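Local atomic coordinates of mucin-like protocadherin (PDB entry 6OAE), a protein that probably mediates calcium-dependent heterophilic adhesion between microvilli of epithelial cells, and is represented here by its first two extracellular cadherin repeats. Residues Ile107-Asp112 / Arg165-Tyr170; Asp149-Val154 / Leu161-Pro166; Met175-Leu180 / Leu199-Val204. All coordinates share one frame; numbering follows the deposited sequence.

In the fold
All three contacts lie in the second cadherin repeat of the fragment, a beta sandwich, near the C-terminal end of the chain. Strand 104-110 comes first; where it runs out, interaction 1 joins it to the loop 165-170, closing a span of 52 residues. The hairpin of interaction 2 lies in that span, closing a loop of six residues and sharing Arg-165 and Pro-166 with interaction 1. Interaction 3 follows in series, pairing strands 174-182 and 194-204 across 18 residues. Strand 194-204 also pairs with strand 104-110, so interactions 1 and 3 reach one sheet, whereas interaction 2 belongs to the facing one. Phe-151, Met-175 and Leu-201 meet between the sheets, and Leu-167 packs on Tyr-150 and Phe-151.

Interaction 1 of 3, residues Ile107-Asp112 / Arg165-Tyr170; sequences IRVEED and RPLDFY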
loop_
_atom_site.group_PDB
_atom_site.type_symbol
_atom_site.label_atom_id
_atom_site.label_comp_id
_atom_site.label_asym_id
_atom_site.label_seq_id
_atom_site.Cartn_x
_atom_site.Cartn_y
_atom_site.Cartn_z
ATOM N N ILE A 107 -5.187 -27.143 8.777
ATOM C CA ILE A 107 -5.503 -27.819 7.488
ATOM C C ILE A 107 -5.299 -29.320 7.713
ATOM O O ILE A 107 -4.228 -29.689 8.218
ATOM C CB ILE A 107 -4.630 -27.312 6.322
ATOM C CG1 ILE A 107 -4.883 -25.832 5.983
ATOM C CG2 ILE A 107 -4.837 -28.207 5.094
ATOM C CD1 ILE A 107 -4.296 -24.829 6.960
ATOM N N ARG A 108 -6.267 -30.141 7.327
ATOM C CA ARG A 108 -6.129 -31.613 7.375
ATOM C C ARG A 108 -5.619 -32.089 6.011
ATOM O O ARG A 108 -6.125 -31.617 4.965
ATOM C CB ARG A 108 -7.430 -32.212 7.912
ATOM C CG ARG A 108 -7.517 -31.992 9.415
ATOM C CD ARG A 108 -8.871 -32.114 10.021
ATOM N NE ARG A 108 -9.835 -31.216 9.436
ATOM C CZ ARG A 108 -9.899 -29.896 9.619
ATOM N NH1 ARG A 108 -9.027 -29.251 10.387
ATOM N NH2 ARG A 108 -10.863 -29.217 9.018
ATOM N N VAL A 109 -4.635 -32.983 6.020
ATOM C CA VAL A 109 -3.967 -33.488 4.789
ATOM C C VAL A 109 -3.942 -35.007 4.866
ATOM O O VAL A 109 -3.440 -35.549 5.879
ATOM C CB VAL A 109 -2.539 -32.937 4.638
ATOM C CG1 VAL A 109 -2.068 -33.034 3.195
ATOM C CG2 VAL A 109 -2.409 -31.511 5.133
ATOM N N GLU A 110 -4.440 -35.677 3.835
ATOM C CA GLU A 110 -4.434 -37.162 3.807
ATOM C C GLU A 110 -2.988 -37.648 3.770
ATOM O O GLU A 110 -2.162 -37.052 3.065
ATOM C CB GLU A 110 -5.265 -37.680 2.650
ATOM C CG GLU A 110 -6.737 -37.531 2.908
ATOM C CD GLU A 110 -7.574 -38.143 1.805
ATOM O OE1 GLU A 110 -7.339 -39.335 1.484
ATOM O OE2 GLU A 110 -8.432 -37.432 1.260
ATOM N N GLU A 111 -2.692 -38.697 4.529
ATOM C CA GLU A 111 -1.339 -39.298 4.592
ATOM C C GLU A 111 -0.831 -39.665 3.184
ATOM O O GLU A 111 0.386 -39.586 2.969
ATOM C CB GLU A 111 -1.377 -40.532 5.488
ATOM C CG GLU A 111 -0.030 -41.167 5.692
ATOM C CD GLU A 111 -0.139 -42.466 6.458
ATOM O OE1 GLU A 111 0.400 -42.538 7.539
ATOM O OE2 GLU A 111 -0.795 -43.392 5.939
ATOM N N ASP A 112 -1.705 -40.051 2.253
ATOM C CA ASP A 112 -1.281 -40.569 0.918
ATOM C C ASP A 112 -1.288 -39.457 -0.151
ATOM O O ASP A 112 -1.233 -39.798 -1.358
ATOM C CB ASP A 112 -2.142 -41.779 0.516
ATOM C CG ASP A 112 -3.614 -41.462 0.333
ATOM O OD1 ASP A 112 -4.050 -40.404 0.801
ATOM O OD2 ASP A 112 -4.309 -42.282 -0.277
ATOM N N ARG A 165 7.761 -34.289 0.886
ATOM C CA ARG A 165 8.166 -35.676 1.238
ATOM C C ARG A 165 6.943 -36.440 1.708
ATOM O O ARG A 165 6.017 -35.846 2.262
ATOM C CB ARG A 165 9.242 -35.688 2.328
ATOM C CG ARG A 165 10.623 -35.323 1.811
ATOM C CD ARG A 165 11.603 -35.149 2.948
ATOM N NE ARG A 165 11.881 -36.402 3.624
ATOM C CZ ARG A 165 12.816 -37.289 3.264
ATOM N NH1 ARG A 165 12.969 -38.397 3.980
ATOM N NH2 ARG A 165 13.589 -37.078 2.200
ATOM N N PRO A 166 6.912 -37.770 1.518
ATOM C CA PRO A 166 5.750 -38.554 1.940
ATOM C C PRO A 166 5.432 -38.327 3.424
ATOM O O PRO A 166 6.336 -38.291 4.223
ATOM C CB PRO A 166 6.134 -40.019 1.650
ATOM C CG PRO A 166 7.301 -39.951 0.702
ATOM C CD PRO A 166 7.956 -38.592 0.874
ATOM N N LEU A 167 4.154 -38.144 3.741
ATOM C CA LEU A 167 3.661 -37.986 5.118
ATOM C C LEU A 167 3.617 -39.366 5.772
ATOM O O LEU A 167 3.529 -40.411 5.042
ATOM C CB LEU A 167 2.280 -37.328 5.109
ATOM C CG LEU A 167 2.237 -35.939 4.474
ATOM C CD1 LEU A 167 0.802 -35.450 4.342
ATOM C CD2 LEU A 167 3.068 -34.959 5.291
ATOM N N ASP A 168 3.673 -39.366 7.085
ATOM C CA ASP A 168 3.586 -40.595 7.905
ATOM C C ASP A 168 2.826 -40.225 9.177
ATOM O O ASP A 168 3.404 -39.599 10.042
ATOM C CB ASP A 168 4.998 -41.136 8.137
ATOM C CG ASP A 168 5.044 -42.448 8.893
ATOM O OD1 ASP A 168 4.115 -42.696 9.689
ATOM O OD2 ASP A 168 6.031 -43.203 8.675
ATOM N N PHE A 169 1.569 -40.629 9.260
ATOM C CA PHE A 169 0.637 -40.333 10.367
ATOM C C PHE A 169 1.224 -40.766 11.719
ATOM O O PHE A 169 1.050 -40.027 12.695
ATOM C CB PHE A 169 -0.693 -41.031 10.110
ATOM C CG PHE A 169 -1.633 -40.997 11.269
ATOM C CD1 PHE A 169 -2.330 -39.836 11.562
ATOM C CD2 PHE A 169 -1.829 -42.121 12.062
ATOM C CE1 PHE A 169 -3.202 -39.797 12.635
ATOM C CE2 PHE A 169 -2.705 -42.073 13.132
ATOM C CZ PHE A 169 -3.387 -40.913 13.420
ATOM N N TYR A 170 1.890 -41.924 11.773
ATOM C CA TYR A 170 2.403 -42.517 13.029
ATOM C C TYR A 170 3.589 -41.692 13.522
ATOM O O TYR A 170 3.644 -41.354 14.744
ATOM C CB TYR A 170 2.686 -44.013 12.819
ATOM C CG TYR A 170 1.409 -44.718 12.465
ATOM C CD1 TYR A 170 0.491 -45.039 13.447
ATOM C CD2 TYR A 170 1.080 -44.981 11.146
ATOM C CE1 TYR A 170 -0.710 -45.642 13.134
ATOM C CE2 TYR A 170 -0.117 -45.597 10.813
ATOM C CZ TYR A 170 -1.013 -45.921 11.814
ATOM O OH TYR A 170 -2.186 -46.517 11.524
HETATM O O HOH W 1 2.210 -38.401 1.466
HETATM O O HOH W 2 2.664 -41.739 2.538
#
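Ile-107 to Val-109 run along an edge strand of the four-stranded sheet in this cadherin repeat, an immunoglobulin-like beta sandwich, and the contact with the loop Arg-165 to Tyr-170 is made where that strand runs out. Ile-107 and Val-109 bond through their backbones to strand 194-204. Val-109 is the first to meet the loop: its CB points toward it, and CG1, anti to the backbone N (chi1 -159°), touches Leu-167 CD1 at 3.9 Å, the two side chains crossing at about a right angle. The other methyl, CG2, packs on Leu-201. The CB of Glu-110 points away from the loop, and the contact is made by its backbone, Glu-110 O lying 3.6 Å from Leu-167 CD1. Leu-167 thus supplies the apolar part of the contact, its CD1 against the strand end, while its CD2 packs on Tyr-150 and Phe-151.

At Glu-111 the contact turns polar. Its carbonyl O receives hydrogen bonds from two waters: one, 2.6 Å from Glu-111 O, accepts from Leu-167 N, and the other also donates to Leu-167 O. Both polar backbone atoms of Leu-167 are therefore tied to the strand end through solvent. The Glu-111 side chain reaches on along the loop, CG anti to the backbone N and the chain extended beyond it, until OE1 lies 3.2 Å from Phe-169 CB; the two side chains cross at about a right angle, carboxylate and ring planes 75° apart. Asp-168 OD1 lies 4.3 Å from Glu-111 OE1, a proximity of like charges that may raise the proton affinity of either acid. Asp-168 OD1 also accepts from Glu-171 N and, weakly, from Tyr-170 N. Glu-111 OE1 takes the Phe-169 N-H at 2.8 Å on its anti lone pair.

Interaction 2 of 3, residues Asp149-Val154 / Leu161-Pro166; sequences DYFSLV and LRLDRP
Ser-152 and Arg-162 form the hydrogen-bonded pair at the centre of this antiparallel ladder, each backbone N-H answered by the other's carbonyl. Arg-162 N gives the straighter bond, 2.9 Å to Ser-152 O and nearly along the C=O axis; Ser-152 N reaches Arg-162 O at 3.2 Å. Beyond the strands, Asp-164 N donates to Tyr-150 O at 2.8 Å, almost linearly at 174° but from above the carbonyl plane.

The same two residues join Asp-164 in a side-chain network on their face of the sheet. Ser-152 OG, set between its own N and carbonyl carbon (chi1 64°), donates to the syn lone pair of Asp-164 OD2 at 2.7 Å and accepts from Arg-162 NH2 at 2.9 Å. A bend at chi3 brings Arg-162 NE to Asp-164 OD1 at 2.9 Å, closing a salt bridge, again on a syn lone pair. Both carboxylate oxygens are thus held, which would favour the ionised acid. A water accepts from Arg-162 NH2 and donates to Val-154 O.

The face carrying Phe-151, Leu-153, Leu-161 and Leu-163 is apolar: Phe-151 CE1 meets Leu-163 CD1 at 3.7 Å, and Leu-161 CD1 reaches both Phe-151 CB and Leu-153 CD2. Polar on one face and apolar on the other, this is a beta hairpin in the three-stranded sheet of a cadherin beta sandwich.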
loop_
_atom_site.group_PDB
_atom_site.type_symbol
_atom_site.label_atom_id
_atom_site.label_comp_id
_atom_site.label_asym_id
_atom_site.label_seq_id
_atom_site.Cartn_x
_atom_site.Cartn_y
_atom_site.Cartn_z
ATOM N N ASP A 149 10.906 -30.408 6.835
ATOM C CA ASP A 149 11.248 -31.590 5.997
ATOM C C ASP A 149 10.061 -31.929 5.074
ATOM O O ASP A 149 10.295 -32.496 4.013
ATOM C CB ASP A 149 11.594 -32.831 6.831
ATOM C CG ASP A 149 12.740 -32.678 7.830
ATOM O OD1 ASP A 149 13.472 -31.670 7.760
ATOM O OD2 ASP A 149 12.890 -33.600 8.683
ATOM N N TYR A 150 8.827 -31.571 5.447
ATOM C CA TYR A 150 7.607 -32.042 4.754
ATOM C C TYR A 150 6.969 -30.992 3.854
ATOM O O TYR A 150 6.362 -31.410 2.893
ATOM C CB TYR A 150 6.575 -32.490 5.775
ATOM C CG TYR A 150 7.028 -33.699 6.544
ATOM C CD1 TYR A 150 7.768 -33.551 7.704
ATOM C CD2 TYR A 150 6.749 -34.986 6.101
ATOM C CE1 TYR A 150 8.198 -34.650 8.430
ATOM C CE2 TYR A 150 7.168 -36.100 6.821
ATOM C CZ TYR A 150 7.897 -35.930 7.989
ATOM O OH TYR A 150 8.338 -37.008 8.713
ATOM N N PHE A 151 7.035 -29.708 4.213
ATOM C CA PHE A 151 6.315 -28.620 3.506
ATOM C C PHE A 151 7.219 -27.419 3.294
ATOM O O PHE A 151 8.070 -27.125 4.136
ATOM C CB PHE A 151 5.079 -28.181 4.288
ATOM C CG PHE A 151 4.053 -29.257 4.524
ATOM C CD1 PHE A 151 3.126 -29.591 3.547
ATOM C CD2 PHE A 151 3.985 -29.918 5.747
ATOM C CE1 PHE A 151 2.169 -30.557 3.784
ATOM C CE2 PHE A 151 3.026 -30.894 5.981
ATOM C CZ PHE A 151 2.124 -31.212 4.998
ATOM N N SER A 152 7.018 -26.737 2.164
ATOM C CA SER A 152 7.713 -25.470 1.825
ATOM C C SER A 152 6.783 -24.596 0.991
ATOM O O SER A 152 5.812 -25.135 0.424
ATOM C CB SER A 152 9.008 -25.770 1.105
ATOM O OG SER A 152 8.751 -26.408 -0.128
ATOM N N LEU A 153 7.064 -23.300 0.939
ATOM C CA LEU A 153 6.336 -22.359 0.068
ATOM C C LEU A 153 6.888 -22.523 -1.333
ATOM O O LEU A 153 8.116 -22.775 -1.477
ATOM C CB LEU A 153 6.544 -20.937 0.566
ATOM C CG LEU A 153 6.005 -20.643 1.958
ATOM C CD1 LEU A 153 6.266 -19.196 2.292
ATOM C CD2 LEU A 153 4.514 -20.951 2.045
ATOM N N VAL A 154 6.036 -22.389 -2.339
ATOM C CA VAL A 154 6.506 -22.470 -3.744
ATOM C C VAL A 154 7.554 -21.377 -3.977
ATOM O O VAL A 154 8.607 -21.675 -4.603
ATOM C CB VAL A 154 5.333 -22.392 -4.743
ATOM C CG1 VAL A 154 5.827 -22.186 -6.165
ATOM C CG2 VAL A 154 4.482 -23.637 -4.644
ATOM N N LEU A 161 1.484 -23.708 -0.293
ATOM C CA LEU A 161 2.222 -24.696 0.525
ATOM C C LEU A 161 2.253 -26.008 -0.259
ATOM O O LEU A 161 1.175 -26.519 -0.634
ATOM C CB LEU A 161 1.573 -24.862 1.899
ATOM C CG LEU A 161 2.461 -25.559 2.927
ATOM C CD1 LEU A 161 3.661 -24.707 3.277
ATOM C CD2 LEU A 161 1.680 -25.914 4.183
ATOM N N ARG A 162 3.452 -26.505 -0.511
ATOM C CA ARG A 162 3.713 -27.730 -1.286
ATOM C C ARG A 162 4.145 -28.852 -0.339
ATOM O O ARG A 162 4.931 -28.582 0.586
ATOM C CB ARG A 162 4.767 -27.395 -2.345
ATOM C CG ARG A 162 5.297 -28.600 -3.111
ATOM C CD ARG A 162 6.386 -28.219 -4.103
ATOM N NE ARG A 162 7.471 -27.609 -3.357
ATOM C CZ ARG A 162 8.203 -26.583 -3.755
ATOM N NH1 ARG A 162 7.994 -26.021 -4.927
ATOM N NH2 ARG A 162 9.131 -26.098 -2.954
ATOM N N LEU A 163 3.654 -30.073 -0.559
ATOM C CA LEU A 163 4.177 -31.283 0.119
ATOM C C LEU A 163 5.472 -31.723 -0.591
ATOM O O LEU A 163 5.454 -31.934 -1.825
ATOM C CB LEU A 163 3.124 -32.394 0.105
ATOM C CG LEU A 163 3.546 -33.691 0.768
ATOM C CD1 LEU A 163 3.710 -33.529 2.275
ATOM C CD2 LEU A 163 2.540 -34.791 0.471
ATOM N N ASP A 164 6.551 -31.870 0.162
ATOM C CA ASP A 164 7.894 -32.191 -0.388
ATOM C C ASP A 164 8.336 -33.615 -0.106
ATOM O O ASP A 164 9.252 -34.066 -0.791
ATOM C CB ASP A 164 8.921 -31.256 0.211
ATOM C CG ASP A 164 8.626 -29.826 -0.166
ATOM O OD1 ASP A 164 8.259 -29.601 -1.357
ATOM O OD2 ASP A 164 8.758 -28.967 0.723
ATOM N N ARG A 165 7.761 -34.289 0.886
ATOM C CA ARG A 165 8.166 -35.676 1.238
ATOM C C ARG A 165 6.943 -36.440 1.708
ATOM O O ARG A 165 6.017 -35.846 2.262
ATOM C CB ARG A 165 9.242 -35.688 2.328
ATOM C CG ARG A 165 10.623 -35.323 1.811
ATOM C CD ARG A 165 11.603 -35.149 2.948
ATOM N NE ARG A 165 11.881 -36.402 3.624
ATOM C CZ ARG A 165 12.816 -37.289 3.264
ATOM N NH1 ARG A 165 12.969 -38.397 3.980
ATOM N NH2 ARG A 165 13.589 -37.078 2.200
ATOM N N PRO A 166 6.912 -37.770 1.518
ATOM C CA PRO A 166 5.750 -38.554 1.940
ATOM C C PRO A 166 5.432 -38.327 3.424
ATOM O O PRO A 166 6.336 -38.291 4.223
ATOM C CB PRO A 166 6.134 -40.019 1.650
ATOM C CG PRO A 166 7.301 -39.951 0.702
ATOM C CD PRO A 166 7.956 -38.592 0.874
HETATM O O HOH W 3 10.063 -23.898 -4.503
#

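Interaction 3 of 3, residues Met175-Leu180 / Leu199-Val204; sequences MTFWLL and LVLNVV
Four backbone hydrogen bonds join Met-175 and Phe-177 to Leu-201 and Leu-199, two for each hydrogen-bonded pair. Leu-201 N donates to Met-175 O at 2.8 Å, close to straight (171°) and nearly along the C=O axis; Met-175 N, Phe-177 N and Leu-199 N complete the set. Between the two pairs, Thr-176 faces Val-200 in a non-hydrogen-bonded pair, where Thr-176 CA sends a CA-H...O contact to Leu-199 O at 3.3 Å. Their side chains lie side by side, pointing the same way, with Thr-176 OG1 3.8 Å from Val-200 CG2. That hydroxyl, anti to its carbonyl carbon, is hydrogen-bonded to Asn-174 OD1.

The other face, with Met-175, Phe-177, Leu-199 and Leu-201, looks into the core. The Met-175 chain bends at chi2 (139°) and chi3, carrying CE to 3.5 Å from Val-203 CG2, tighter than usual for two carbons. Leu-201 CD2 meets the edge of the Phe-177 ring at CD2, 4.2 Å away, and Leu-179 CD2 touches Leu-199 CD1.

These are the two central strands of the four-stranded sheet of a cadherin beta sandwich, flanked by strands 104-110 and 137-142. From the facing hairpin, Phe-151 packs against Met-175, Phe-177 and Leu-201, while Tyr-150 rests on the sulfur of Met-175. Leu-140 of strand 137-142 touches Phe-177 and Leu-199.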
loop_
_atom_site.group_PDB
_atom_site.type_symbol
_atom_site.label_atom_id
_atom_site.label_comp_id
_atom_site.label_asym_id
_atom_site.label_seq_id
_atom_site.Cartn_x
_atom_site.Cartn_y
_atom_site.Cartn_z
ATOM N N MET A 175 2.208 -31.002 12.312
ATOM C CA MET A 175 3.331 -30.118 11.905
ATOM C C MET A 175 2.821 -28.682 12.043
ATOM O O MET A 175 1.785 -28.366 11.427
ATOM C CB MET A 175 3.790 -30.376 10.468
ATOM C CG MET A 175 4.748 -31.552 10.353
ATOM S SD MET A 175 4.488 -32.641 8.948
ATOM C CE MET A 175 2.786 -33.113 9.213
ATOM N N THR A 176 3.500 -27.852 12.828
ATOM C CA THR A 176 3.098 -26.438 13.009
ATOM C C THR A 176 4.199 -25.525 12.486
ATOM O O THR A 176 5.399 -25.818 12.696
ATOM C CB THR A 176 2.688 -26.152 14.452
ATOM O OG1 THR A 176 1.614 -27.045 14.738
ATOM C CG2 THR A 176 2.223 -24.729 14.653
ATOM N N PHE A 177 3.773 -24.448 11.830
ATOM C CA PHE A 177 4.644 -23.431 11.212
ATOM C C PHE A 177 4.218 -22.037 11.640
ATOM O O PHE A 177 3.022 -21.816 11.864
ATOM C CB PHE A 177 4.534 -23.470 9.694
ATOM C CG PHE A 177 5.029 -24.741 9.068
ATOM C CD1 PHE A 177 6.377 -24.934 8.851
ATOM C CD2 PHE A 177 4.141 -25.725 8.681
ATOM C CE1 PHE A 177 6.836 -26.102 8.252
ATOM C CE2 PHE A 177 4.601 -26.900 8.100
ATOM C CZ PHE A 177 5.953 -27.085 7.886
ATOM N N TRP A 178 5.202 -21.159 11.748
ATOM C CA TRP A 178 5.013 -19.693 11.717
ATOM C C TRP A 178 5.062 -19.289 10.245
ATOM O O TRP A 178 6.031 -19.691 9.545
ATOM C CB TRP A 178 6.082 -18.946 12.504
ATOM C CG TRP A 178 5.881 -18.941 13.982
ATOM C CD1 TRP A 178 4.870 -18.335 14.671
ATOM C CD2 TRP A 178 6.743 -19.548 14.963
ATOM N NE1 TRP A 178 5.034 -18.537 16.018
ATOM C CE2 TRP A 178 6.176 -19.275 16.229
ATOM C CE3 TRP A 178 7.929 -20.299 14.897
ATOM C CZ2 TRP A 178 6.761 -19.732 17.418
ATOM C CZ3 TRP A 178 8.503 -20.750 16.070
ATOM C CH2 TRP A 178 7.926 -20.470 17.316
ATOM N N LEU A 179 4.056 -18.569 9.800
ATOM C CA LEU A 179 4.032 -17.924 8.476
ATOM C C LEU A 179 4.256 -16.434 8.705
ATOM O O LEU A 179 3.437 -15.830 9.412
ATOM C CB LEU A 179 2.693 -18.201 7.800
ATOM C CG LEU A 179 2.561 -17.652 6.382
ATOM C CD1 LEU A 179 3.591 -18.246 5.434
ATOM C CD2 LEU A 179 1.168 -17.899 5.879
ATOM N N LEU A 180 5.335 -15.889 8.153
ATOM C CA LEU A 180 5.669 -14.448 8.253
ATOM C C LEU A 180 5.421 -13.807 6.906
ATOM O O LEU A 180 5.682 -14.449 5.880
ATOM C CB LEU A 180 7.138 -14.251 8.624
ATOM C CG LEU A 180 7.648 -15.069 9.801
ATOM C CD1 LEU A 180 9.113 -14.745 10.058
ATOM C CD2 LEU A 180 6.818 -14.812 11.038
ATOM N N LEU A 199 0.238 -21.885 11.152
ATOM C CA LEU A 199 -0.366 -22.912 10.280
ATOM C C LEU A 199 -0.188 -24.243 10.984
ATOM O O LEU A 199 0.944 -24.556 11.364
ATOM C CB LEU A 199 0.325 -22.992 8.918
ATOM C CG LEU A 199 0.195 -21.776 8.017
ATOM C CD1 LEU A 199 0.991 -22.012 6.748
ATOM C CD2 LEU A 199 -1.263 -21.504 7.704
ATOM N N VAL A 200 -1.265 -24.982 11.127
ATOM C CA VAL A 200 -1.253 -26.335 11.738
ATOM C C VAL A 200 -1.643 -27.314 10.631
ATOM O O VAL A 200 -2.778 -27.203 10.113
ATOM C CB VAL A 200 -2.192 -26.391 12.946
ATOM C CG1 VAL A 200 -2.268 -27.789 13.509
ATOM C CG2 VAL A 200 -1.770 -25.398 14.023
ATOM N N LEU A 201 -0.738 -28.222 10.281
ATOM C CA LEU A 201 -0.973 -29.302 9.297
ATOM C C LEU A 201 -1.223 -30.581 10.101
ATOM O O LEU A 201 -0.273 -31.009 10.840
ATOM C CB LEU A 201 0.247 -29.432 8.388
ATOM C CG LEU A 201 0.383 -28.389 7.267
ATOM C CD1 LEU A 201 -0.635 -28.626 6.187
ATOM C CD2 LEU A 201 0.258 -26.967 7.770
ATOM N N ASN A 202 -2.430 -31.127 9.991
ATOM C CA ASN A 202 -2.861 -32.353 10.708
ATOM C C ASN A 202 -3.002 -33.486 9.688
ATOM O O ASN A 202 -3.866 -33.368 8.787
ATOM C CB ASN A 202 -4.150 -32.116 11.488
ATOM C CG ASN A 202 -4.484 -33.280 12.390
ATOM O OD1 ASN A 202 -3.590 -33.864 13.002
ATOM N ND2 ASN A 202 -5.763 -33.616 12.482
ATOM N N VAL A 203 -2.177 -34.522 9.818
ATOM C CA VAL A 203 -2.160 -35.674 8.886
ATOM C C VAL A 203 -3.333 -36.559 9.285
ATOM O O VAL A 203 -3.443 -36.864 10.464
ATOM C CB VAL A 203 -0.826 -36.440 8.923
ATOM C CG1 VAL A 203 -0.823 -37.627 7.977
ATOM C CG2 VAL A 203 0.344 -35.531 8.619
ATOM N N VAL A 204 -4.179 -36.931 8.335
ATOM C CA VAL A 204 -5.301 -37.864 8.607
ATOM C C VAL A 204 -4.844 -39.214 8.071
ATOM O O VAL A 204 -4.204 -39.298 7.027
ATOM C CB VAL A 204 -6.650 -37.368 8.056
ATOM C CG1 VAL A 204 -7.008 -36.016 8.660
ATOM C CG2 VAL A 204 -6.698 -37.293 6.555
#